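Local coordinates for type 3A cellulose-binding domain protein (Clostridium thermocellum, PDB 4B9P) that forms the extracellular cellulose-binding, biomass-sensing module of the anti-sigma factor RsgI2, which may release SigI2 when polysaccharide binds, at residues E8-N13 with S144-W149; P36-E41 with A96-P101; S40-R45 with I90-S95; C60-I65 with E106-I111. One frame throughout, in Å; residues are numbered along the deposited sequence.

In the fold
Contact 1 pairs the first strand, 7-13, with strand 147-148 near the C terminus, and the 130 residues it spans hold the other three contacts. Contacts 2 and 3 start from one piece of chain, sharing Ser40 and Glu41, and close successively smaller loops: contact 2 makes a two-stranded ribbon of 37-38 and 98-99, and contact 3 pairs strands 42-48 and 84-92. Contact 4, between strands 56-63 and 104-111, closes a loop that crosses both. Contacts 1 and 4 lie in the same five-stranded sheet, contact 3 in the facing one; Ile90 and Phe92 of contact 3 meet Ile107 of contact 4 in the core of this CBM3 beta-sandwich, where Ile90 also touches Ser109.

Contact 1: residues E8-N13 with S144-W149; sequences ELQAYN and SDFVVW
Tyr12 carries its CG between the backbone N and the carbonyl carbon (chi1 72°), while Phe146 has its CG beside its own N (chi1 -71°); these settings start both rings toward each other, and the edge of Tyr12 meets the face of Phe146 across an antiparallel pair at the margin of one sheet of the CBM3 beta-sandwich. The planes stand 87° apart, and Tyr12 CE1 sits 3.9 Å above the centre of the Phe146 ring. One face of the tyrosine is taken up by the backbone of the other segment: Asp145 CA lies 3.6 Å from the Tyr12 ring centroid, a CH-pi contact. Asp145 OD1 accepts the N-H of the next residue, Phe146, from above the carboxylate plane. A water joins Tyr12 OH to Ser144 O, and the hydroxyl also bonds to Arg26.

Three backbone bonds hold the strands. Ala11 N reaches Val147 O at 2.9 Å, Val147 N returns to Ala11 O at 3.1 Å, and Trp149 N binds Leu9 O, also at 3.1 Å. Ala11 CB, on the same face as Val147, touches Trp149 CB, and the indole beyond is tied by NE1 to Ser138 O. At the far end Gln10 NE2 donates to Glu8 OE2 almost in the plane of its amide, and that same OE2 of Glu8 rests 3.5 Å from Val148 CG2.

Contact 2: residues P36-E41 with A96-P101; sequences PITLSE and AGVLNP
A two-stranded antiparallel ribbon, 37-38 against 98-99, is built here, and it runs straight into a short 3-10 turn at 39-41. Ile37 and Leu99 form its hydrogen-bonded pair: Ile37 N binds Leu99 O at 2.9 Å, and Leu99 N returns to Ile37 O at 2.7 Å. Thr38 and Val98 follow as the non-hydrogen-bonded pair. One residue further on, Leu39 N binds Gly97 O at 3.0 Å. The same carbonyl accepts from a water that in turn takes the N-H of Ser40, so two donors grip Gly97 O where the ribbon ends and the turn begins. Gly97 itself has phi 93° and psi -157°, angles at which a CB would press on the carbonyl O of Ala96.

The side chains divide between two faces. Beside Thr38, Val98 has CG1 anti to its backbone N (chi1 167°), and that methyl of Val98 pushes against Pro36 CB at 3.4 Å, closer than two carbons normally pack. Asn100 OD1 comes to the same Pro36 CB, also at 3.4 Å. Leu39, past the end of the paired strands, points toward 96-101: its CB meets Ala96 CB at 4.1 Å and its CD2 reaches Leu99 CB at 3.9 Å.

Leu99 O also receives Asn31 ND2, and Ile37 and Pro101 touch Asn31, which ties the ribbon to the end of strand 25-31. At the other end the 3-10 turn leads into strand 42-48, with Glu41 bonded to Ser157 next to strand 152-156.

Contact 3: residues S40-R45 with I90-S95; sequences SEVKIR and IGFTNS
Val42 and Phe92 carry the apolar side of this contact. Val42 holds CG1 anti to its backbone N (chi1 177°), and from there the methyl comes 4.0 Å from Phe92 CE2. The phenyl ring, its CG beside its own backbone N, turns its edge to strand 42-45: Val42 O lies in the ring plane at that edge, 3.7 Å from Phe92 CD2, and Ile44 CD1 also approaches near the plane. Ile44 and Ile90 take the same rotamer on the same face of the sheet and meet CB to CB at 4.2 Å.

That pair is the hydrogen-bonded bridge between two neighbouring strands of the five-stranded sheet opposite the one that holds strand 104-111, so Ile90 and Phe92 point into the core of the beta-sandwich and reach Ile107. Ile44 N binds Ile90 O, and Ile90 N returns to Ile44 O at 2.8 Å.

Past this bridge Val42 and Phe92 stand too far apart for direct backbone bonds, and a water takes their place. It lies 2.8 Å from Ser40 O and close to Val42 O, and it accepts from Phe92 N and from Lys43 NZ, the latter at 2.9 Å. The lysine gets there by folding at its first two torsions (chi1 -60°, chi2 -63°) and then running straight, over Gly91, which has no side chain in the way. Farther out Ser40 CB rests 3.5 Å from Thr93 O, while its OG shares a second water with Asn94 O.

Contact 4: residues C60-I65 with E106-I111; sequences CDWSNI and EIISRI
Glu106 comes up at the edge of the Trp62 indole, its CG in the ring plane and its CD 3.7 Å from CZ3. One face of the indole has Asn64 N above it, offset toward the rim, and Ile108 CD1 closes in obliquely, 3.8 Å from Trp62 CE3. The second flat pair is a salt bridge: the Asp61 carboxylate lies nearly coplanar with the Arg110 guanidinium (24° apart) and at its edge. Asp61 OD1 offers its syn lone pair to both NE and NH2 of Arg110, at 3.2 and 3.3 Å. Asp61 OD2 is nearer to Arg110 NE, 2.7 Å, but that bond is bent and weak. Arg110 NH1 is held by Leu117 O.

Between these groups the edge strand 56-63 of the sandwich carries a classic beta bulge: Asp61 and Trp62 both face Ile108, with Asp61 N bound to Ile108 O and Ile108 N to Trp62 O. On the core side Cys60 SG touches Ile107 CG2. The strand then ends in an ST turn, where Ser63 OG accepts from Ile65 N and donates to Glu106 O at 2.8 Å. Next to it Asn64 OD1 receives Glu106 N, also at 2.8 Å, from above its amide plane, while Asn64 ND2 reaches Tyr104 O.

Contact 1: residues E8-N13 with S144-W149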
loop_
_atom_site.group_PDB
_atom_site.type_symbol
_atom_site.label_atom_id
_atom_site.label_comp_id
_atom_site.label_asym_id
_atom_site.label_seq_id
_atom_site.Cartn_x
_atom_site.Cartn_y
_atom_site.Cartn_z
ATOM N N GLU A 8 10.288 1.072 -10.317
ATOM C CA GLU A 8 10.004 -0.313 -10.073
ATOM C C GLU A 8 9.345 -0.386 -8.705
ATOM O O GLU A 8 9.762 0.317 -7.788
ATOM C CB GLU A 8 11.293 -1.156 -10.102
ATOM C CG GLU A 8 11.035 -2.612 -9.866
ATOM C CD GLU A 8 12.272 -3.452 -10.047
ATOM O OE1 GLU A 8 12.605 -3.743 -11.216
ATOM O OE2 GLU A 8 12.911 -3.852 -9.049
ATOM N N LEU A 9 8.339 -1.244 -8.550
ATOM C CA LEU A 9 7.651 -1.387 -7.282
ATOM C C LEU A 9 7.840 -2.828 -6.837
ATOM O O LEU A 9 7.465 -3.759 -7.566
ATOM C CB LEU A 9 6.183 -1.036 -7.468
ATOM C CG LEU A 9 5.239 -0.923 -6.281
ATOM C CD1 LEU A 9 4.919 -2.277 -5.607
ATOM C CD2 LEU A 9 5.670 0.158 -5.312
ATOM N N GLN A 10 8.426 -3.007 -5.649
ATOM C CA GLN A 10 8.552 -4.319 -5.026
ATOM C C GLN A 10 7.652 -4.371 -3.807
ATOM O O GLN A 10 7.426 -3.334 -3.158
ATOM C CB GLN A 10 9.991 -4.656 -4.651
ATOM C CG GLN A 10 10.897 -4.640 -5.831
ATOM C CD GLN A 10 12.293 -5.074 -5.470
ATOM O OE1 GLN A 10 12.543 -5.481 -4.357
ATOM N NE2 GLN A 10 13.230 -4.955 -6.404
ATOM N N ALA A 11 7.130 -5.543 -3.473
ATOM C CA ALA A 11 6.226 -5.631 -2.322
ATOM C C ALA A 11 6.162 -7.061 -1.826
ATOM O O ALA A 11 6.535 -8.012 -2.538
ATOM C CB ALA A 11 4.832 -5.171 -2.722
ATOM N N TYR A 12 5.667 -7.236 -0.618
ATOM C CA TYR A 12 5.206 -8.518 -0.163
ATOM C C TYR A 12 4.245 -8.283 0.993
ATOM O O TYR A 12 4.171 -7.179 1.548
ATOM C CB TYR A 12 6.367 -9.441 0.255
ATOM C CG TYR A 12 7.085 -9.107 1.530
ATOM C CD1 TYR A 12 7.992 -8.046 1.583
ATOM C CD2 TYR A 12 6.922 -9.888 2.677
ATOM C CE1 TYR A 12 8.697 -7.746 2.756
ATOM C CE2 TYR A 12 7.620 -9.597 3.836
ATOM C CZ TYR A 12 8.512 -8.543 3.870
ATOM O OH TYR A 12 9.205 -8.263 5.037
ATOM N N ASN A 13 3.509 -9.341 1.361
ATOM C CA ASN A 13 2.666 -9.314 2.542
ATOM C C ASN A 13 3.374 -9.984 3.690
ATOM O O ASN A 13 3.790 -11.119 3.604
ATOM C CB ASN A 13 1.345 -10.004 2.218
ATOM C CG ASN A 13 0.501 -9.175 1.319
ATOM O OD1 ASN A 13 0.587 -9.256 0.099
ATOM N ND2 ASN A 13 -0.312 -8.316 1.907
ATOM N N SER A 144 7.848 -14.200 0.915
ATOM C CA SER A 144 8.205 -13.864 2.292
ATOM C C SER A 144 9.187 -12.706 2.359
ATOM O O SER A 144 9.663 -12.348 3.453
ATOM C CB SER A 144 8.766 -15.081 3.010
ATOM O OG SER A 144 9.950 -15.531 2.370
ATOM N N ASP A 145 9.490 -12.122 1.201
ATOM C CA ASP A 145 10.325 -10.923 1.131
ATOM C C ASP A 145 9.977 -10.215 -0.178
ATOM O O ASP A 145 9.210 -10.747 -0.994
ATOM C CB ASP A 145 11.808 -11.303 1.208
ATOM C CG ASP A 145 12.699 -10.153 1.650
ATOM O OD1 ASP A 145 12.277 -8.985 1.759
ATOM O OD2 ASP A 145 13.883 -10.430 1.877
ATOM N N PHE A 146 10.528 -9.028 -0.403
ATOM C CA PHE A 146 10.177 -8.197 -1.552
ATOM C C PHE A 146 10.309 -8.914 -2.894
ATOM O O PHE A 146 11.355 -9.536 -3.163
ATOM C CB PHE A 146 11.065 -6.951 -1.570
ATOM C CG PHE A 146 10.753 -5.992 -0.488
ATOM C CD1 PHE A 146 9.561 -5.250 -0.525
ATOM C CD2 PHE A 146 11.648 -5.790 0.562
ATOM C CE1 PHE A 146 9.250 -4.386 0.475
ATOM C CE2 PHE A 146 11.335 -4.907 1.556
ATOM C CZ PHE A 146 10.124 -4.186 1.496
ATOM N N VAL A 147 9.297 -8.788 -3.738
ATOM C CA VAL A 147 9.379 -9.190 -5.141
ATOM C C VAL A 147 8.788 -8.090 -5.982
ATOM O O VAL A 147 7.937 -7.340 -5.539
ATOM C CB VAL A 147 8.635 -10.541 -5.425
ATOM C CG1 VAL A 147 9.183 -11.672 -4.586
ATOM C CG2 VAL A 147 7.101 -10.445 -5.210
ATOM N N VAL A 148 9.248 -7.962 -7.216
ATOM C CA VAL A 148 8.567 -7.048 -8.136
ATOM C C VAL A 148 7.098 -7.443 -8.262
ATOM O O VAL A 148 6.778 -8.621 -8.408
ATOM C CB VAL A 148 9.295 -7.070 -9.515
ATOM C CG1 VAL A 148 8.594 -6.176 -10.521
ATOM C CG2 VAL A 148 10.759 -6.584 -9.333
ATOM N N TRP A 149 6.182 -6.485 -8.127
ATOM C CA TRP A 149 4.770 -6.867 -7.981
ATOM C C TRP A 149 3.886 -5.941 -8.789
ATOM O O TRP A 149 3.814 -4.726 -8.527
ATOM C CB TRP A 149 4.382 -6.865 -6.508
ATOM C CG TRP A 149 3.062 -7.450 -6.225
ATOM C CD1 TRP A 149 1.985 -6.815 -5.640
ATOM C CD2 TRP A 149 2.688 -8.804 -6.436
ATOM N NE1 TRP A 149 0.948 -7.715 -5.491
ATOM C CE2 TRP A 149 1.355 -8.944 -5.961
ATOM C CE3 TRP A 149 3.345 -9.923 -6.971
ATOM C CZ2 TRP A 149 0.677 -10.175 -5.995
ATOM C CZ3 TRP A 149 2.651 -11.149 -7.026
ATOM C CH2 TRP A 149 1.327 -11.250 -6.561
HETATM O O HOH W 1 11.103 -10.728 5.350
#

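Contact 2: residues P36-E41 with A96-P101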
loop_
_atom_site.group_PDB
_atom_site.type_symbol
_atom_site.label_atom_id
_atom_site.label_comp_id
_atom_site.label_asym_id
_atom_site.label_seq_id
_atom_site.Cartn_x
_atom_site.Cartn_y
_atom_site.Cartn_z
ATOM N N PRO A 36 14.623 12.793 -11.558
ATOM C CA PRO A 36 14.180 12.872 -10.152
ATOM C C PRO A 36 12.661 12.880 -10.125
ATOM O O PRO A 36 12.016 13.396 -11.036
ATOM C CB PRO A 36 14.730 14.237 -9.675
ATOM C CG PRO A 36 15.856 14.519 -10.654
ATOM C CD PRO A 36 15.358 13.988 -11.980
ATOM N N ILE A 37 12.091 12.318 -9.068
ATOM C CA ILE A 37 10.647 12.265 -8.903
ATOM C C ILE A 37 10.285 12.979 -7.601
ATOM O O ILE A 37 10.828 12.679 -6.546
ATOM C CB ILE A 37 10.159 10.802 -8.851
ATOM C CG1 ILE A 37 10.443 10.118 -10.201
ATOM C CG2 ILE A 37 8.645 10.728 -8.483
ATOM C CD1 ILE A 37 10.336 8.606 -10.179
ATOM N N THR A 38 9.388 13.949 -7.679
ATOM C CA THR A 38 8.938 14.629 -6.470
ATOM C C THR A 38 7.959 13.708 -5.714
ATOM O O THR A 38 6.899 13.361 -6.239
ATOM C CB THR A 38 8.254 15.960 -6.852
ATOM O OG1 THR A 38 9.214 16.786 -7.523
ATOM C CG2 THR A 38 7.684 16.686 -5.616
ATOM N N LEU A 39 8.298 13.319 -4.476
ATOM C CA LEU A 39 7.530 12.291 -3.796
ATOM C C LEU A 39 6.090 12.713 -3.536
ATOM O O LEU A 39 5.200 11.888 -3.588
ATOM C CB LEU A 39 8.217 11.876 -2.504
ATOM C CG LEU A 39 9.418 10.961 -2.715
ATOM C CD1 LEU A 39 10.150 10.867 -1.414
ATOM C CD2 LEU A 39 8.971 9.560 -3.182
ATOM N N SER A 40 5.843 13.988 -3.247
ATOM C CA SER A 40 4.478 14.422 -2.973
ATOM C C SER A 40 3.537 14.164 -4.161
ATOM O O SER A 40 2.322 14.109 -3.981
ATOM C CB SER A 40 4.438 15.892 -2.566
ATOM O OG SER A 40 4.851 16.707 -3.657
ATOM N N GLU A 41 4.091 14.046 -5.371
ATOM C CA GLU A 41 3.304 13.728 -6.573
ATOM C C GLU A 41 2.993 12.242 -6.771
ATOM O O GLU A 41 2.273 11.898 -7.708
ATOM C CB GLU A 41 4.025 14.259 -7.809
ATOM C CG GLU A 41 4.091 15.800 -7.836
ATOM C CD GLU A 41 2.680 16.409 -7.940
ATOM O OE1 GLU A 41 2.031 16.241 -8.997
ATOM O OE2 GLU A 41 2.194 17.019 -6.954
ATOM N N ALA A 96 8.361 15.835 1.768
ATOM C CA ALA A 96 9.058 14.553 1.706
ATOM C C ALA A 96 10.296 14.577 0.810
ATOM O O ALA A 96 11.145 13.711 0.923
ATOM C CB ALA A 96 8.124 13.464 1.235
ATOM N N GLY A 97 10.384 15.536 -0.108
ATOM C CA GLY A 97 11.568 15.709 -0.929
ATOM C C GLY A 97 11.465 14.959 -2.248
ATOM O O GLY A 97 10.395 14.618 -2.747
ATOM N N VAL A 98 12.637 14.687 -2.805
ATOM C CA VAL A 98 12.759 14.172 -4.151
ATOM C C VAL A 98 13.399 12.802 -4.098
ATOM O O VAL A 98 14.335 12.578 -3.326
ATOM C CB VAL A 98 13.585 15.147 -5.021
ATOM C CG1 VAL A 98 13.998 14.512 -6.319
ATOM C CG2 VAL A 98 12.755 16.405 -5.266
ATOM N N LEU A 99 12.883 11.886 -4.906
ATOM C CA LEU A 99 13.462 10.565 -5.030
ATOM C C LEU A 99 14.328 10.598 -6.276
ATOM O O LEU A 99 13.827 10.617 -7.405
ATOM C CB LEU A 99 12.342 9.538 -5.157
ATOM C CG LEU A 99 12.848 8.108 -5.034
ATOM C CD1 LEU A 99 13.395 7.815 -3.607
ATOM C CD2 LEU A 99 11.741 7.139 -5.404
ATOM N N ASN A 100 15.641 10.629 -6.079
ATOM C CA ASN A 100 16.542 10.642 -7.216
ATOM C C ASN A 100 16.730 9.289 -7.834
ATOM O O ASN A 100 16.496 8.274 -7.187
ATOM C CB ASN A 100 17.886 11.234 -6.808
ATOM C CG ASN A 100 17.807 12.741 -6.643
ATOM O OD1 ASN A 100 17.271 13.441 -7.505
ATOM N ND2 ASN A 100 18.266 13.235 -5.512
ATOM N N PRO A 101 17.203 9.254 -9.095
ATOM C CA PRO A 101 17.490 7.959 -9.729
ATOM C C PRO A 101 18.435 7.103 -8.866
ATOM O O PRO A 101 19.455 7.579 -8.381
ATOM C CB PRO A 101 18.130 8.375 -11.067
ATOM C CG PRO A 101 17.450 9.673 -11.370
ATOM C CD PRO A 101 17.338 10.369 -10.047
HETATM O O HOH W 2 7.866 15.714 -2.104
#

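Contact 3: residues S40-R45 with I90-S95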
loop_
_atom_site.group_PDB
_atom_site.type_symbol
_atom_site.label_atom_id
_atom_site.label_comp_id
_atom_site.label_asym_id
_atom_site.label_seq_id
_atom_site.Cartn_x
_atom_site.Cartn_y
_atom_site.Cartn_z
ATOM N N SER A 40 5.843 13.988 -3.247
ATOM C CA SER A 40 4.478 14.422 -2.973
ATOM C C SER A 40 3.537 14.164 -4.161
ATOM O O SER A 40 2.322 14.109 -3.981
ATOM C CB SER A 40 4.438 15.892 -2.566
ATOM O OG SER A 40 4.851 16.707 -3.657
ATOM N N GLU A 41 4.091 14.046 -5.371
ATOM C CA GLU A 41 3.304 13.728 -6.573
ATOM C C GLU A 41 2.993 12.242 -6.771
ATOM O O GLU A 41 2.273 11.898 -7.708
ATOM C CB GLU A 41 4.025 14.259 -7.809
ATOM C CG GLU A 41 4.091 15.800 -7.836
ATOM C CD GLU A 41 2.680 16.409 -7.940
ATOM O OE1 GLU A 41 2.031 16.241 -8.997
ATOM O OE2 GLU A 41 2.194 17.019 -6.954
ATOM N N VAL A 42 3.505 11.394 -5.893
ATOM C CA VAL A 42 3.398 9.945 -6.087
ATOM C C VAL A 42 2.306 9.384 -5.190
ATOM O O VAL A 42 2.246 9.731 -3.999
ATOM C CB VAL A 42 4.707 9.257 -5.694
ATOM C CG1 VAL A 42 4.594 7.753 -5.826
ATOM C CG2 VAL A 42 5.819 9.777 -6.584
ATOM N N LYS A 43 1.451 8.532 -5.746
ATOM C CA LYS A 43 0.451 7.789 -4.965
ATOM C C LYS A 43 0.624 6.314 -5.297
ATOM O O LYS A 43 0.873 5.933 -6.449
ATOM C CB LYS A 43 -0.957 8.223 -5.354
ATOM C CG LYS A 43 -1.253 9.695 -5.134
ATOM C CD LYS A 43 -1.180 10.108 -3.680
ATOM C CE LYS A 43 -1.479 11.602 -3.530
ATOM N NZ LYS A 43 -1.274 12.055 -2.123
ATOM N N ILE A 44 0.486 5.484 -4.279
ATOM C CA ILE A 44 0.613 4.035 -4.405
ATOM C C ILE A 44 -0.674 3.413 -3.911
ATOM O O ILE A 44 -1.128 3.815 -2.837
ATOM C CB ILE A 44 1.779 3.544 -3.548
ATOM C CG1 ILE A 44 3.106 4.195 -3.954
ATOM C CG2 ILE A 44 1.901 2.020 -3.628
ATOM C CD1 ILE A 44 4.191 4.008 -2.915
ATOM N N ARG A 45 -1.257 2.461 -4.653
ATOM C CA ARG A 45 -2.536 1.876 -4.228
ATOM C C ARG A 45 -2.428 0.372 -4.058
ATOM O O ARG A 45 -1.992 -0.351 -4.958
ATOM C CB ARG A 45 -3.654 2.164 -5.242
ATOM C CG ARG A 45 -3.954 3.620 -5.318
ATOM C CD ARG A 45 -5.086 3.870 -6.270
ATOM N NE ARG A 45 -5.389 5.293 -6.271
ATOM C CZ ARG A 45 -6.208 5.849 -7.138
ATOM N NH1 ARG A 45 -6.791 5.093 -8.066
ATOM N NH2 ARG A 45 -6.426 7.156 -7.090
ATOM N N ILE A 90 -1.232 5.252 -0.416
ATOM C CA ILE A 90 -0.064 5.719 0.303
ATOM C C ILE A 90 0.510 6.864 -0.507
ATOM O O ILE A 90 0.623 6.791 -1.730
ATOM C CB ILE A 90 0.952 4.581 0.425
ATOM C CG1 ILE A 90 0.410 3.521 1.363
ATOM C CG2 ILE A 90 2.310 5.110 0.949
ATOM C CD1 ILE A 90 1.296 2.264 1.465
ATOM N N GLY A 91 0.813 7.953 0.166
ATOM C CA GLY A 91 1.395 9.101 -0.482
ATOM C C GLY A 91 2.477 9.666 0.404
ATOM O O GLY A 91 2.923 9.026 1.375
ATOM N N PHE A 92 2.902 10.880 0.057
ATOM C CA PHE A 92 4.044 11.491 0.716
ATOM C C PHE A 92 3.714 12.937 0.985
ATOM O O PHE A 92 2.983 13.583 0.221
ATOM C CB PHE A 92 5.244 11.390 -0.223
ATOM C CG PHE A 92 5.600 9.972 -0.540
ATOM C CD1 PHE A 92 6.447 9.265 0.275
ATOM C CD2 PHE A 92 5.015 9.325 -1.623
ATOM C CE1 PHE A 92 6.729 7.939 0.010
ATOM C CE2 PHE A 92 5.311 8.000 -1.878
ATOM C CZ PHE A 92 6.148 7.325 -1.065
ATOM N N THR A 93 4.284 13.495 2.044
ATOM C CA THR A 93 3.971 14.887 2.373
ATOM C C THR A 93 4.681 15.841 1.420
ATOM O O THR A 93 5.627 15.470 0.703
ATOM C CB THR A 93 4.380 15.223 3.784
ATOM O OG1 THR A 93 5.804 15.040 3.864
ATOM C CG2 THR A 93 3.636 14.348 4.798
ATOM N N ASN A 94 4.235 17.091 1.439
ATOM C CA ASN A 94 4.744 18.106 0.541
ATOM C C ASN A 94 6.247 18.274 0.756
ATOM O O ASN A 94 6.968 18.622 -0.173
ATOM C CB ASN A 94 3.996 19.416 0.787
ATOM C CG ASN A 94 4.264 20.424 -0.268
ATOM O OD1 ASN A 94 4.156 20.118 -1.455
ATOM N ND2 ASN A 94 4.648 21.638 0.137
ATOM N N SER A 95 6.713 18.053 1.986
ATOM C CA SER A 95 8.108 18.221 2.357
ATOM C C SER A 95 8.904 16.892 2.363
ATOM O O SER A 95 10.018 16.831 2.872
ATOM C CB SER A 95 8.163 18.941 3.693
ATOM O OG SER A 95 7.857 20.343 3.544
HETATM O O HOH W 3 1.616 11.862 -2.424
HETATM O O HOH W 4 6.764 18.481 -2.837
#

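Contact 4: residues C60-I65 with E106-I111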
loop_
_atom_site.group_PDB
_atom_site.type_symbol
_atom_site.label_atom_id
_atom_site.label_comp_id
_atom_site.label_asym_id
_atom_site.label_seq_id
_atom_site.Cartn_x
_atom_site.Cartn_y
_atom_site.Cartn_z
ATOM N N CYS A 60 1.605 3.876 9.353
ATOM C CA CYS A 60 2.937 3.544 8.874
ATOM C C CYS A 60 3.819 3.282 10.083
ATOM O O CYS A 60 4.085 4.185 10.863
ATOM C CB CYS A 60 3.509 4.692 8.033
ATOM S SG CYS A 60 5.210 4.415 7.547
ATOM N N ASP A 61 4.214 2.022 10.236
ATOM C CA ASP A 61 5.050 1.627 11.338
ATOM C C ASP A 61 6.488 2.099 11.155
ATOM O O ASP A 61 7.169 2.375 12.148
ATOM C CB ASP A 61 5.017 0.110 11.519
ATOM C CG ASP A 61 3.776 -0.363 12.245
ATOM O OD1 ASP A 61 3.072 0.453 12.891
ATOM O OD2 ASP A 61 3.521 -1.570 12.172
ATOM N N TRP A 62 6.953 2.190 9.914
ATOM C CA TRP A 62 8.331 2.554 9.658
ATOM C C TRP A 62 8.516 2.869 8.198
ATOM O O TRP A 62 7.873 2.263 7.335
ATOM C CB TRP A 62 9.258 1.381 9.998
ATOM C CG TRP A 62 10.725 1.663 9.775
ATOM C CD1 TRP A 62 11.575 2.234 10.669
ATOM C CD2 TRP A 62 11.500 1.380 8.613
ATOM N NE1 TRP A 62 12.825 2.328 10.140
ATOM C CE2 TRP A 62 12.821 1.821 8.877
ATOM C CE3 TRP A 62 11.207 0.818 7.369
ATOM C CZ2 TRP A 62 13.858 1.703 7.960
ATOM C CZ3 TRP A 62 12.265 0.707 6.433
ATOM C CH2 TRP A 62 13.560 1.156 6.744
ATOM N N SER A 63 9.402 3.815 7.907
ATOM C CA SER A 63 9.890 4.012 6.535
ATOM C C SER A 63 11.335 4.405 6.646
ATOM O O SER A 63 11.736 4.993 7.660
ATOM C CB SER A 63 9.108 5.128 5.878
ATOM O OG SER A 63 9.641 5.417 4.609
ATOM N N ASN A 64 12.135 4.127 5.613
ATOM C CA ASN A 64 13.513 4.600 5.598
ATOM C C ASN A 64 13.604 6.122 5.510
ATOM O O ASN A 64 14.666 6.670 5.829
ATOM C CB ASN A 64 14.320 3.928 4.470
ATOM C CG ASN A 64 13.842 4.301 3.078
ATOM O OD1 ASN A 64 12.656 4.452 2.842
ATOM N ND2 ASN A 64 14.765 4.459 2.158
ATOM N N ILE A 65 12.512 6.822 5.154
ATOM C CA ILE A 65 12.507 8.299 5.196
ATOM C C ILE A 65 11.783 8.846 6.416
ATOM O O ILE A 65 11.648 10.058 6.568
ATOM C CB ILE A 65 11.984 8.935 3.896
ATOM C CG1 ILE A 65 10.495 8.664 3.670
ATOM C CG2 ILE A 65 12.825 8.444 2.719
ATOM C CD1 ILE A 65 9.905 9.435 2.482
ATOM N N GLU A 106 11.127 2.711 1.298
ATOM C CA GLU A 106 10.532 1.493 1.837
ATOM C C GLU A 106 9.499 1.906 2.888
ATOM O O GLU A 106 9.780 2.761 3.727
ATOM C CB GLU A 106 11.620 0.617 2.460
ATOM C CG GLU A 106 11.094 -0.715 2.978
ATOM C CD GLU A 106 12.193 -1.610 3.552
ATOM O OE1 GLU A 106 13.395 -1.280 3.364
ATOM O OE2 GLU A 106 11.852 -2.632 4.191
ATOM N N ILE A 107 8.318 1.288 2.825
ATOM C CA ILE A 107 7.203 1.646 3.693
ATOM C C ILE A 107 6.633 0.381 4.284
ATOM O O ILE A 107 6.206 -0.513 3.539
ATOM C CB ILE A 107 6.102 2.404 2.927
ATOM C CG1 ILE A 107 6.724 3.598 2.206
ATOM C CG2 ILE A 107 4.997 2.858 3.894
ATOM C CD1 ILE A 107 5.805 4.327 1.349
ATOM N N ILE A 108 6.585 0.324 5.615
ATOM C CA ILE A 108 5.990 -0.791 6.349
ATOM C C ILE A 108 4.672 -0.274 6.918
ATOM O O ILE A 108 4.698 0.681 7.692
ATOM C CB ILE A 108 6.947 -1.240 7.477
ATOM C CG1 ILE A 108 8.246 -1.814 6.893
ATOM C CG2 ILE A 108 6.259 -2.264 8.378
ATOM C CD1 ILE A 108 9.191 -2.345 7.902
ATOM N N SER A 109 3.550 -0.904 6.549
ATOM C CA SER A 109 2.230 -0.429 6.925
ATOM C C SER A 109 1.419 -1.487 7.609
ATOM O O SER A 109 1.644 -2.683 7.429
ATOM C CB SER A 109 1.449 -0.023 5.682
ATOM O OG SER A 109 2.145 0.949 4.916
ATOM N N ARG A 110 0.439 -1.018 8.370
ATOM C CA ARG A 110 -0.595 -1.883 8.947
ATOM C C ARG A 110 -1.933 -1.225 8.715
ATOM O O ARG A 110 -2.074 -0.035 8.958
ATOM C CB ARG A 110 -0.363 -2.098 10.458
ATOM C CG ARG A 110 0.935 -2.808 10.775
ATOM C CD ARG A 110 0.985 -3.199 12.230
ATOM N NE ARG A 110 1.042 -2.006 13.018
ATOM C CZ ARG A 110 0.356 -1.758 14.129
ATOM N NH1 ARG A 110 -0.514 -2.632 14.653
ATOM N NH2 ARG A 110 0.566 -0.598 14.714
ATOM N N ILE A 111 -2.933 -2.016 8.341
ATOM C CA ILE A 111 -4.271 -1.495 8.072
ATOM C C ILE A 111 -5.286 -2.451 8.706
ATOM O O ILE A 111 -5.203 -3.667 8.561
ATOM C CB ILE A 111 -4.574 -1.418 6.528
ATOM C CG1 ILE A 111 -3.557 -0.473 5.843
ATOM C CG2 ILE A 111 -6.002 -0.968 6.232
ATOM C CD1 ILE A 111 -2.412 -1.200 5.206
#